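Local coordinates for protein mannose recognizing lectin (Marasmius oreades, PDB 4PDT) that probably binds carbohydrate, as a mannose-recognising member of the bulb-type lectin family, at residues 7-12 against 24-29; 66-71 against 82-87; 96-101 against 115-120. All coordinates share one frame; numbering follows the deposited sequence.

Contact 1 (7-12 against 24-29); sequences YGSTLP and ISDSGR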
ATOM      1  N   TYR A   7       2.555   7.510   2.609  1.00 13.80           N
ATOM      2  CA  TYR A   7       1.389   7.840   3.444  1.00 12.54           C
ATOM      3  C   TYR A   7       1.618   8.872   4.533  1.00 11.90           C
ATOM      4  O   TYR A   7       0.709   9.041   5.368  1.00 13.73           O
ATOM      5  CB  TYR A   7       0.925   6.578   4.163  1.00 12.96           C
ATOM      6  CG  TYR A   7       0.331   5.509   3.247  1.00 12.58           C
ATOM      7  CD1 TYR A   7      -0.975   5.632   2.788  1.00 12.76           C
ATOM      8  CD2 TYR A   7       1.021   4.348   2.963  1.00 13.01           C
ATOM      9  CE1 TYR A   7      -1.565   4.624   2.033  1.00 13.48           C
ATOM     10  CE2 TYR A   7       0.462   3.335   2.167  1.00 11.28           C
ATOM     11  CZ  TYR A   7      -0.852   3.483   1.721  1.00 11.53           C
ATOM     12  OH  TYR A   7      -1.368   2.440   0.985  1.00 12.11           O
ATOM     13  N   GLY A   8       2.755   9.543   4.544  1.00 11.82           N
ATOM     14  CA  GLY A   8       3.067  10.446   5.674  1.00 11.59           C
ATOM     15  C   GLY A   8       3.145   9.598   6.930  1.00 12.46           C
ATOM     16  O   GLY A   8       3.798   8.572   6.993  1.00 13.12           O
ATOM     17  N   SER A   9       2.440  10.096   7.951  1.00 12.74           N
ATOM     18  CA  SER A   9       2.431   9.414   9.238  1.00 10.95           C
ATOM     19  C   SER A   9       1.358   8.338   9.437  1.00 13.99           C
ATOM     20  O   SER A   9       1.345   7.642  10.427  1.00 14.74           O
ATOM     21  CB  SER A   9       2.103  10.460  10.354  1.00 13.82           C
ATOM     22  OG  SER A   9       0.760  10.888  10.245  1.00 13.67           O
ATOM     23  N   THR A  10       0.420   8.202   8.512  1.00 13.53           N
ATOM     24  CA  THR A  10      -0.811   7.480   8.807  1.00 13.44           C
ATOM     25  C   THR A  10      -1.228   6.487   7.761  1.00 11.12           C
ATOM     26  O   THR A  10      -1.326   6.857   6.556  1.00 13.82           O
ATOM     27  CB  THR A  10      -1.938   8.505   8.990  1.00 13.68           C
ATOM     28  OG1 THR A  10      -1.593   9.395  10.108  1.00 14.17           O
ATOM     29  CG2 THR A  10      -3.256   7.854   9.260  1.00 16.16           C
ATOM     30  N   LEU A  11      -1.486   5.278   8.179  1.00 11.40           N
ATOM     31  CA  LEU A  11      -1.933   4.215   7.287  1.00 11.35           C
ATOM     32  C   LEU A  11      -3.453   4.146   7.383  1.00 13.00           C
ATOM     33  O   LEU A  11      -4.021   3.735   8.393  1.00 12.85           O
ATOM     34  CB  LEU A  11      -1.306   2.902   7.655  1.00 12.05           C
ATOM     35  CG  LEU A  11      -1.340   1.818   6.585  1.00 11.18           C
ATOM     36  CD1 LEU A  11      -0.551   2.236   5.344  1.00 13.65           C
ATOM     37  CD2 LEU A  11      -0.819   0.522   7.193  1.00 12.10           C
ATOM     38  N   PRO A  12      -4.151   4.621   6.329  1.00 14.51           N
ATOM     39  CA  PRO A  12      -5.588   4.583   6.358  1.00 16.53           C
ATOM     40  C   PRO A  12      -6.118   3.196   5.961  1.00 13.45           C
ATOM     41  O   PRO A  12      -5.380   2.284   5.580  1.00 13.57           O
ATOM     42  CB  PRO A  12      -5.986   5.620   5.274  1.00 17.37           C
ATOM     43  CG  PRO A  12      -4.872   5.500   4.328  1.00 18.03           C
ATOM     44  CD  PRO A  12      -3.627   5.153   5.054  1.00 15.20           C
ATOM     45  N   ILE A  24       6.103   7.805   8.631  1.00 12.34           N
ATOM     46  CA  ILE A  24       7.064   8.762   9.242  1.00 12.48           C
ATOM     47  C   ILE A  24       6.294   9.835   9.944  1.00 14.16           C
ATOM     48  O   ILE A  24       5.277  10.325   9.498  1.00 14.15           O
ATOM     49  CB  ILE A  24       8.001   9.399   8.182  1.00 16.73           C
ATOM     50  CG1 ILE A  24       9.123  10.171   8.847  1.00 18.40           C
ATOM     51  CG2 ILE A  24       7.263  10.254   7.142  1.00 15.02           C
ATOM     52  CD1 ILE A  24      10.174   9.303   9.449  1.00 17.91           C
ATOM     53  N   SER A  25       6.664  10.046  11.233  1.00 13.75           N
ATOM     54  CA  SER A  25       6.004  11.099  11.991  1.00 12.47           C
ATOM     55  C   SER A  25       6.254  12.475  11.378  1.00 12.19           C
ATOM     56  O   SER A  25       7.211  12.670  10.601  1.00 13.72           O
ATOM     57  CB  SER A  25       6.468  11.168  13.492  1.00 14.08           C
ATOM     58  OG  SER A  25       7.864  11.477  13.599  1.00 13.85           O
ATOM     59  N   ASP A  26       5.387  13.422  11.716  1.00 12.93           N
ATOM     60  CA  ASP A  26       5.539  14.800  11.210  1.00 13.56           C
ATOM     61  C   ASP A  26       6.937  15.359  11.502  1.00 12.20           C
ATOM     62  O   ASP A  26       7.489  16.135  10.752  1.00 14.05           O
ATOM     63  CB  ASP A  26       4.467  15.724  11.784  1.00 13.71           C
ATOM     64  CG  ASP A  26       3.063  15.326  11.360  1.00 15.38           C
ATOM     65  OD1 ASP A  26       2.892  14.670  10.284  1.00 16.58           O
ATOM     66  OD2 ASP A  26       2.147  15.671  12.125  1.00 16.07           O
ATOM     67  N   SER A  27       7.453  15.023  12.682  1.00 14.14           N
ATOM     68  CA  SER A  27       8.762  15.520  13.079  1.00 14.11           C
ATOM     69  C   SER A  27       9.944  14.930  12.329  1.00 12.59           C
ATOM     70  O   SER A  27      11.077  15.422  12.417  1.00 16.30           O
ATOM     71  CB  SER A  27       8.953  15.179  14.554  1.00 13.76           C
ATOM     72  OG  SER A  27       9.054  13.766  14.741  1.00 15.58           O
ATOM     73  N   GLY A  28       9.670  13.797  11.676  1.00 14.32           N
ATOM     74  CA  GLY A  28      10.719  13.021  11.066  1.00 14.52           C
ATOM     75  C   GLY A  28      11.462  12.058  11.997  1.00 15.00           C
ATOM     76  O   GLY A  28      12.302  11.291  11.549  1.00 15.63           O
ATOM     77  N   ARG A  29      11.194  12.119  13.314  1.00 14.20           N
ATOM     78  CA  ARG A  29      11.926  11.318  14.282  1.00 14.02           C
ATOM     79  C   ARG A  29      11.489   9.890  14.446  1.00 12.44           C
ATOM     80  O   ARG A  29      12.315   9.042  14.909  1.00 14.64           O
ATOM     81  CB  ARG A  29      11.901  12.025  15.660  1.00 16.12           C
ATOM     82  CG  ARG A  29      12.557  13.424  15.658  1.00 16.26           C
ATOM     83  CD  ARG A  29      12.613  14.071  17.048  1.00 15.80           C
ATOM     84  NE  ARG A  29      13.326  13.159  17.907  1.00 16.83           N
ATOM     85  CZ  ARG A  29      13.249  13.142  19.243  1.00 16.76           C
ATOM     86  NH1 ARG A  29      12.464  14.001  19.892  1.00 16.47           N
ATOM     87  NH2 ARG A  29      13.941  12.227  19.915  1.00 18.73           N
TER
HETATM   88  O   HOH W   1       0.740  13.437   9.644  1.00 16.87           O
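G8 and I24 share the hydrogen bond that joins the two segments: I24 N donates to G8 O over 2.9 Å with a nearly straight N-H...O angle of 168°. The amide approaches the carbonyl from above its plane, 41° out of it. G8 is the second residue of a type II' turn from Y7 to T10, where its positive phi suits a glycine, and this turn presents the carbonyl to I24. Inside it, T10 N reaches back to Y7 O.

The other direct touches are close packing without a further hydrogen bond. S9 presses its backbone and CB on the carbonyl of I24, with S9 CA 3.0 Å and S9 CB 3.3 Å from I24 O. I24 brings only its CG2 methyl near the turn, 3.9 Å from G8 O. Its longer branch, with CG1 anti to the backbone N (chi1 -170°), leads away from the turn.

In the bulb-type lectin fold, a prism of three four-stranded antiparallel sheets, this contact crosses between sheets. Strand 10-12, beside strand 92-95, is an outermost strand of one, and strand 21-24 is an outermost strand of another.

A second, polar link runs through solvent. One water lies 2.6 Å from S9 OG and donates to D26 OD1, also at 2.6 Å, bridging the turn to the start of the next loop. S9 OG is also hydrogen-bonded to T10 OG1 at 2.8 Å.

The loop from S25 is a type I turn to G28, with G28 N bonded to S25 O. S27 OG accepts from R29 N over 3.1 Å, an ST turn, and pairs with S25 OG. R29 then reaches D45 in a salt bridge, while Y7 OH bonds N14 O of the second subunit.

Contact 2 (66-71 against 82-87); sequences DGNCVG and TATNGD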
ATOM      1  N   ASP A  66     -11.781  -4.137   7.907  1.00 14.03           N
ATOM      2  CA  ASP A  66     -12.456  -4.723   9.067  1.00 13.64           C
ATOM      3  C   ASP A  66     -11.962  -4.119  10.392  1.00 13.99           C
ATOM      4  O   ASP A  66     -12.512  -4.443  11.441  1.00 16.70           O
ATOM      5  CB  ASP A  66     -12.385  -6.247   9.101  1.00 17.25           C
ATOM      6  CG  ASP A  66     -10.983  -6.809   9.394  1.00 14.99           C
ATOM      7  OD1 ASP A  66      -9.994  -6.034   9.540  1.00 14.57           O
ATOM      8  OD2 ASP A  66     -10.922  -8.081   9.492  1.00 17.61           O
ATOM      9  N   GLY A  67     -10.997  -3.226  10.293  1.00 13.82           N
ATOM     10  CA  GLY A  67     -10.477  -2.530  11.461  1.00 13.81           C
ATOM     11  C   GLY A  67      -9.257  -3.179  12.071  1.00 14.79           C
ATOM     12  O   GLY A  67      -8.630  -2.595  12.957  1.00 15.12           O
ATOM     13  N   ASN A  68      -8.889  -4.374  11.612  1.00 11.97           N
ATOM     14  CA  ASN A  68      -7.692  -5.015  12.101  1.00 12.72           C
ATOM     15  C   ASN A  68      -6.506  -4.517  11.336  1.00 12.38           C
ATOM     16  O   ASN A  68      -6.603  -4.372  10.112  1.00 14.21           O
ATOM     17  CB  ASN A  68      -7.797  -6.532  11.974  1.00 11.97           C
ATOM     18  CG  ASN A  68      -7.005  -7.279  13.037  1.00 14.75           C
ATOM     19  OD1 ASN A  68      -6.150  -6.714  13.745  1.00 15.21           O
ATOM     20  ND2 ASN A  68      -7.308  -8.561  13.153  1.00 15.07           N
ATOM     21  N   CYS A  69      -5.385  -4.190  11.963  1.00 11.40           N
ATOM     22  CA  CYS A  69      -4.145  -3.826  11.314  1.00 11.71           C
ATOM     23  C   CYS A  69      -3.263  -5.061  11.400  1.00 13.44           C
ATOM     24  O   CYS A  69      -2.959  -5.541  12.494  1.00 12.97           O
ATOM     25  CB  CYS A  69      -3.472  -2.608  11.962  1.00 13.90           C
ATOM     26  SG  CYS A  69      -1.920  -2.133  11.175  1.00 16.21           S
ATOM     27  N   VAL A  70      -2.854  -5.627  10.254  1.00 11.81           N
ATOM     28  CA  VAL A  70      -2.266  -6.955  10.199  1.00 12.32           C
ATOM     29  C   VAL A  70      -1.017  -6.987   9.377  1.00 10.80           C
ATOM     30  O   VAL A  70      -0.981  -6.409   8.263  1.00 12.55           O
ATOM     31  CB  VAL A  70      -3.269  -7.994   9.638  1.00 13.42           C
ATOM     32  CG1 VAL A  70      -2.675  -9.377   9.683  1.00 13.01           C
ATOM     33  CG2 VAL A  70      -4.575  -7.930  10.411  1.00 13.86           C
ATOM     34  N   GLY A  71       0.028  -7.611   9.912  1.00 13.99           N
ATOM     35  CA  GLY A  71       1.255  -7.862   9.179  1.00 11.84           C
ATOM     36  C   GLY A  71       1.153  -9.262   8.564  1.00 11.31           C
ATOM     37  O   GLY A  71       0.632 -10.202   9.198  1.00 12.71           O
ATOM     38  N   THR A  82      -3.052  -6.130  15.384  1.00 12.02           N
ATOM     39  CA  THR A  82      -3.471  -5.220  16.476  1.00 14.60           C
ATOM     40  C   THR A  82      -4.760  -5.712  17.113  1.00 14.99           C
ATOM     41  O   THR A  82      -5.087  -5.294  18.253  1.00 14.66           O
ATOM     42  CB  THR A  82      -3.698  -3.794  15.991  1.00 13.88           C
ATOM     43  OG1 THR A  82      -4.632  -3.801  14.879  1.00 13.54           O
ATOM     44  CG2 THR A  82      -2.404  -3.219  15.529  1.00 14.07           C
ATOM     45  N   ALA A  83      -5.518  -6.576  16.418  1.00 15.17           N
ATOM     46  CA  ALA A  83      -6.729  -7.175  16.951  1.00 14.60           C
ATOM     47  C   ALA A  83      -7.734  -6.094  17.345  1.00 13.96           C
ATOM     48  O   ALA A  83      -8.470  -6.225  18.332  1.00 15.65           O
ATOM     49  CB  ALA A  83      -6.421  -8.106  18.110  1.00 16.76           C
ATOM     50  N   THR A  84      -7.868  -5.110  16.446  1.00 12.38           N
ATOM     51  CA  THR A  84      -8.723  -3.948  16.622  1.00 14.76           C
ATOM     52  C   THR A  84     -10.022  -4.009  15.762  1.00 14.97           C
ATOM     53  O   THR A  84     -10.776  -3.038  15.688  1.00 16.40           O
ATOM     54  CB  THR A  84      -7.945  -2.671  16.344  1.00 12.40           C
ATOM     55  OG1 THR A  84      -7.169  -2.834  15.141  1.00 15.10           O
ATOM     56  CG2 THR A  84      -6.972  -2.383  17.453  1.00 13.94           C
ATOM     57  N   ASN A  85     -10.290  -5.157  15.130  1.00 14.41           N
ATOM     58  CA  ASN A  85     -11.466  -5.258  14.299  1.00 13.23           C
ATOM     59  C   ASN A  85     -12.746  -4.862  15.003  1.00 13.77           C
ATOM     60  O   ASN A  85     -12.999  -5.213  16.155  1.00 16.09           O
ATOM     61  CB  ASN A  85     -11.573  -6.616  13.599  1.00 18.09           C
ATOM     62  CG  ASN A  85     -11.414  -7.811  14.525  1.00 16.87           C
ATOM     63  OD1 ASN A  85     -12.257  -8.735  14.499  1.00 21.22           O
ATOM     64  ND2 ASN A  85     -10.287  -7.894  15.212  1.00 17.55           N
ATOM     65  N   GLY A  86     -13.534  -4.058  14.308  1.00 14.64           N
ATOM     66  CA  GLY A  86     -14.803  -3.539  14.769  1.00 15.40           C
ATOM     67  C   GLY A  86     -15.518  -2.790  13.644  1.00 14.72           C
ATOM     68  O   GLY A  86     -15.106  -2.894  12.496  1.00 16.32           O
ATOM     69  N   ASP A  87     -16.588  -2.071  13.989  1.00 16.52           N
ATOM     70  CA  ASP A  87     -17.414  -1.382  13.008  1.00 18.86           C
ATOM     71  C   ASP A  87     -17.270   0.139  13.041  1.00 16.14           C
ATOM     72  O   ASP A  87     -17.901   0.826  12.225  1.00 24.20           O
ATOM     73  CB  ASP A  87     -18.902  -1.731  13.210  1.00 25.99           C
ATOM     74  CG  ASP A  87     -19.214  -3.208  12.982  1.00 28.64           C
ATOM     75  OD1 ASP A  87     -18.621  -3.844  12.071  1.00 37.10           O
ATOM     76  OD2 ASP A  87     -20.145  -3.696  13.656  1.00 50.63           O
TER
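C69 and T82 pair through both backbone and side chain. T82 N donates to C69 O over 3.0 Å, lying in the carbonyl plane, and C69 N returns a bond to T82 OG1, also 3.0 Å. That hydroxyl donates to T84 OG1 at 2.7 Å, and T84 OG1 in turn donates to G67 O at 2.6 Å, a chain of hydrogen bonds through two hydroxyls. N68 OD1 accepts from A83 N over 2.8 Å, the amide coming in tilted from the plane of the side-chain carbonyl. Further along, G86 N reaches D66 O at 3.1 Å, and the CA-H of N85 makes a weaker contact with the same oxygen. The N68 and N85 side chains run alongside each other in the same direction, their amide planes only 20° from parallel.

Behind this shell, D66 OD1 accepts from N68 N at 2.9 Å from above the carboxylate plane, an Asx turn that sets the bend. G67 sits in that bend at positive phi (94°), its CA close to the backbone of N85 and G86. T82 and T84 pack with V103 and W112, whereas C69 faces V61, M63 and W80.

D66, N68 and V70 fall in the spacing of the QxDxNxVxY sequence pattern of mannose-binding bulb-type lectins, here at the entry to strand 69-72 of a beta-prism sheet.

Contact 3 (96-101 against 115-120); sequences QNDGNL and NTAVVH. With SO4 (sulfate ion), chain B.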
ATOM      1  N   GLN A  96       2.967   8.634  15.637  1.00 12.93           N
ATOM      2  CA  GLN A  96       2.971   9.924  16.263  1.00 12.19           C
ATOM      3  C   GLN A  96       4.358  10.466  16.670  1.00 12.20           C
ATOM      4  O   GLN A  96       5.293   9.700  16.927  1.00 13.19           O
ATOM      5  CB  GLN A  96       2.100   9.828  17.538  1.00 12.90           C
ATOM      6  CG  GLN A  96       0.662   9.489  17.264  1.00 13.63           C
ATOM      7  CD  GLN A  96      -0.239   9.400  18.482  1.00 14.37           C
ATOM      8  OE1 GLN A  96       0.232   9.413  19.693  1.00 16.67           O
ATOM      9  NE2 GLN A  96      -1.518   9.366  18.239  1.00 13.34           N
ATOM     10  N   ASN A  97       4.435  11.801  16.777  1.00 12.68           N
ATOM     11  CA  ASN A  97       5.681  12.445  17.188  1.00 13.32           C
ATOM     12  C   ASN A  97       6.160  11.979  18.577  1.00 11.80           C
ATOM     13  O   ASN A  97       7.343  12.000  18.831  1.00 15.51           O
ATOM     14  CB  ASN A  97       5.496  13.938  17.230  1.00 13.18           C
ATOM     15  CG  ASN A  97       5.468  14.584  15.857  1.00 17.79           C
ATOM     16  OD1 ASN A  97       5.838  13.963  14.845  1.00 15.34           O
ATOM     17  ND2 ASN A  97       5.093  15.844  15.822  1.00 22.69           N
ATOM     18  N   ASP A  98       5.219  11.596  19.432  1.00 13.13           N
ATOM     19  CA  ASP A  98       5.583  11.166  20.794  1.00 14.34           C
ATOM     20  C   ASP A  98       6.203   9.798  20.867  1.00 14.71           C
ATOM     21  O   ASP A  98       6.766   9.380  21.886  1.00 15.27           O
ATOM     22  CB  ASP A  98       4.447  11.366  21.772  1.00 16.24           C
ATOM     23  CG  ASP A  98       3.260  10.486  21.555  1.00 14.17           C
ATOM     24  OD1 ASP A  98       3.268   9.613  20.627  1.00 13.45           O
ATOM     25  OD2 ASP A  98       2.280  10.660  22.344  1.00 17.26           O
ATOM     26  N   GLY A  99       6.226   9.106  19.729  1.00 14.76           N
ATOM     27  CA  GLY A  99       6.772   7.768  19.649  1.00 14.67           C
ATOM     28  C   GLY A  99       5.733   6.666  19.703  1.00 14.53           C
ATOM     29  O   GLY A  99       6.058   5.494  19.448  1.00 13.87           O
ATOM     30  N   ASN A 100       4.505   7.013  20.066  1.00 12.60           N
ATOM     31  CA  ASN A 100       3.448   6.021  20.130  1.00 13.39           C
ATOM     32  C   ASN A 100       2.924   5.735  18.693  1.00 13.42           C
ATOM     33  O   ASN A 100       2.788   6.664  17.883  1.00 13.55           O
ATOM     34  CB  ASN A 100       2.291   6.554  20.996  1.00 14.51           C
ATOM     35  CG  ASN A 100       1.746   5.540  22.014  1.00 13.49           C
ATOM     36  OD1 ASN A 100       0.910   5.911  22.879  1.00 18.79           O
ATOM     37  ND2 ASN A 100       2.147   4.333  21.927  1.00 11.76           N
ATOM     38  N   LEU A 101       2.667   4.459  18.431  1.00 13.05           N
ATOM     39  CA  LEU A 101       1.984   4.013  17.160  1.00 13.64           C
ATOM     40  C   LEU A 101       0.589   3.554  17.608  1.00 12.08           C
ATOM     41  O   LEU A 101       0.487   2.738  18.557  1.00 12.90           O
ATOM     42  CB  LEU A 101       2.751   2.870  16.561  1.00 13.37           C
ATOM     43  CG  LEU A 101       2.163   2.353  15.211  1.00 13.42           C
ATOM     44  CD1 LEU A 101       2.400   3.327  14.060  1.00 13.54           C
ATOM     45  CD2 LEU A 101       2.833   1.011  15.008  1.00 15.67           C
ATOM     46  N   ASN A 115       2.329   1.651  23.083  1.00 13.22           N
ATOM     47  CA  ASN A 115       2.698   2.143  24.470  1.00 13.36           C
ATOM     48  C   ASN A 115       4.154   2.524  24.538  1.00 12.00           C
ATOM     49  O   ASN A 115       4.927   2.080  25.390  1.00 17.23           O
ATOM     50  CB  ASN A 115       2.260   1.140  25.526  1.00 14.18           C
ATOM     51  CG  ASN A 115       0.750   0.937  25.492  1.00 16.33           C
ATOM     52  OD1 ASN A 115      -0.028   1.913  25.499  1.00 17.34           O
ATOM     53  ND2 ASN A 115       0.325  -0.307  25.369  1.00 20.65           N
ATOM     54  N   THR A 116       4.546   3.331  23.561  1.00 13.06           N
ATOM     55  CA  THR A 116       5.899   3.826  23.376  1.00 13.68           C
ATOM     56  C   THR A 116       5.996   5.335  23.162  1.00 12.76           C
ATOM     57  O   THR A 116       6.855   5.849  22.409  1.00 14.20           O
ATOM     58  CB  THR A 116       6.605   3.089  22.226  1.00 13.68           C
ATOM     59  OG1 THR A 116       5.888   3.240  20.967  1.00 14.98           O
ATOM     60  CG2 THR A 116       6.749   1.637  22.508  1.00 16.91           C
ATOM     61  N   ALA A 117       5.204   6.052  23.968  1.00 14.34           N
ATOM     62  CA  ALA A 117       5.212   7.492  23.931  1.00 15.31           C
ATOM     63  C   ALA A 117       6.367   7.975  24.802  1.00 16.09           C
ATOM     64  O   ALA A 117       6.187   8.360  25.949  1.00 20.95           O
ATOM     65  CB  ALA A 117       3.869   8.024  24.380  1.00 17.87           C
ATOM     66  N   VAL A 118       7.564   7.887  24.252  1.00 13.85           N
ATOM     67  CA  VAL A 118       8.780   8.186  24.982  1.00 16.02           C
ATOM     68  C   VAL A 118       9.273   9.607  24.769  1.00 16.77           C
ATOM     69  O   VAL A 118      10.284  10.014  25.315  1.00 18.27           O
ATOM     70  CB  VAL A 118       9.887   7.178  24.609  1.00 17.98           C
ATOM     71  CG1 VAL A 118       9.415   5.760  24.880  1.00 16.42           C
ATOM     72  CG2 VAL A 118      10.308   7.338  23.156  1.00 19.07           C
ATOM     73  N   VAL A 119       8.635  10.378  23.894  1.00 16.31           N
ATOM     74  CA  VAL A 119       9.048  11.741  23.682  1.00 17.90           C
ATOM     75  C   VAL A 119       7.898  12.609  24.167  1.00 18.91           C
ATOM     76  O   VAL A 119       6.907  12.836  23.458  1.00 20.45           O
ATOM     77  CB  VAL A 119       9.297  12.091  22.195  1.00 17.26           C
ATOM     78  CG1 VAL A 119       9.652  13.572  22.021  1.00 18.79           C
ATOM     79  CG2 VAL A 119      10.285  11.142  21.499  1.00 20.14           C
ATOM     80  N   HIS A 120       8.040  13.130  25.369  1.00 23.10           N
ATOM     81  CA  HIS A 120       6.985  13.941  25.920  1.00 17.61           C
ATOM     82  C   HIS A 120       7.055  15.360  25.405  1.00 23.68           C
ATOM     83  O   HIS A 120       6.051  16.069  25.371  1.00 37.73           O
ATOM     84  CB  HIS A 120       7.035  13.907  27.433  1.00 27.80           C
ATOM     85  CG  HIS A 120       5.825  14.490  28.075  1.00 37.87           C
ATOM     86  ND1 HIS A 120       5.851  15.679  28.777  1.00 58.30           N
ATOM     87  CD2 HIS A 120       4.529  14.099  28.042  1.00 52.25           C
ATOM     88  CE1 HIS A 120       4.633  15.961  29.206  1.00 50.27           C
ATOM     89  NE2 HIS A 120       3.810  15.025  28.760  1.00 60.94           N
ATOM     90  OXT HIS A 120       8.139  15.857  25.083  1.00 22.61           O
TER
HETATM   91  S   SO4 B 201      -3.767  -0.733  24.380  1.00 27.87           S
HETATM   92  O1  SO4 B 201      -2.824  -0.459  25.467  1.00 47.01           O
HETATM   93  O2  SO4 B 201      -3.007  -1.322  23.196  1.00 32.68           O
HETATM   94  O3  SO4 B 201      -4.869  -1.668  24.773  1.00 44.39           O
HETATM   95  O4  SO4 B 201      -4.385   0.476  23.746  1.00 30.47           O
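The hairpin loop between strands 92-95 and 101-104 carries D98, G99 and N100, and the chain's C-terminal tail runs past it from N115 to V119. D98 O takes the N-H of V119, with V119 N 2.9 Å away. A CA-H...O contact adds to this, A117 CA lying 3.2 Å from D98 O. T116 OG1 donates to G99 O over 2.7 Å, coming from above the carbonyl plane, 41° out of it. T116 OG1 is also hydrogen-bonded to T114 OG1, just after strand 110-113, so two partners hold the hydroxyl.

The D98 side chain covers the tail with its carbon atoms and one oxygen: CB lies 3.3 Å from V119 O, and OD2 is 3.7 Å from A117 CB. Its CG sits between the backbone N and the carbonyl carbon (chi1 68°), which folds OD1 back to accept from N100 N at 2.9 Å, an Asx turn. N100 packs its CB against A117 CB at 4.0 Å, and its amide end approaches the backbone of N115 and T116. At the far end N115 ND2 donates to O1 of a sulfate, 3.2 Å away; H113 also holds this ion, probably brought in with the crystallisation liquor.

V118 and V119 rest on L44 of strand 40-44. Q96, D98, N100 and Y104 fit a copy of the QxDxNxVxY motif, consistent with a carbohydrate site of the bulb-type lectin kind.

How the contacts relate
From the N terminus, contact 1 closes a loop holding strands 16-18 and 21-24, contact 2 then closes the hairpin of strands 69-72 and 78-81, and contact 3 closes that of strands 101-104 and 110-113. They follow in series; none nests or crosses. Contact 1 ties two sheets, while contacts 2 and 3 each fasten the chain leaving an outermost strand to the turn before its neighbour. Contacts 1 and 3 meet directly: N97 OD1 probably accepts from S27 N at 2.9 Å, and R29 packs on V119. Contact 2 lies across the chain's centre from contact 1, their centres about 19 Å apart.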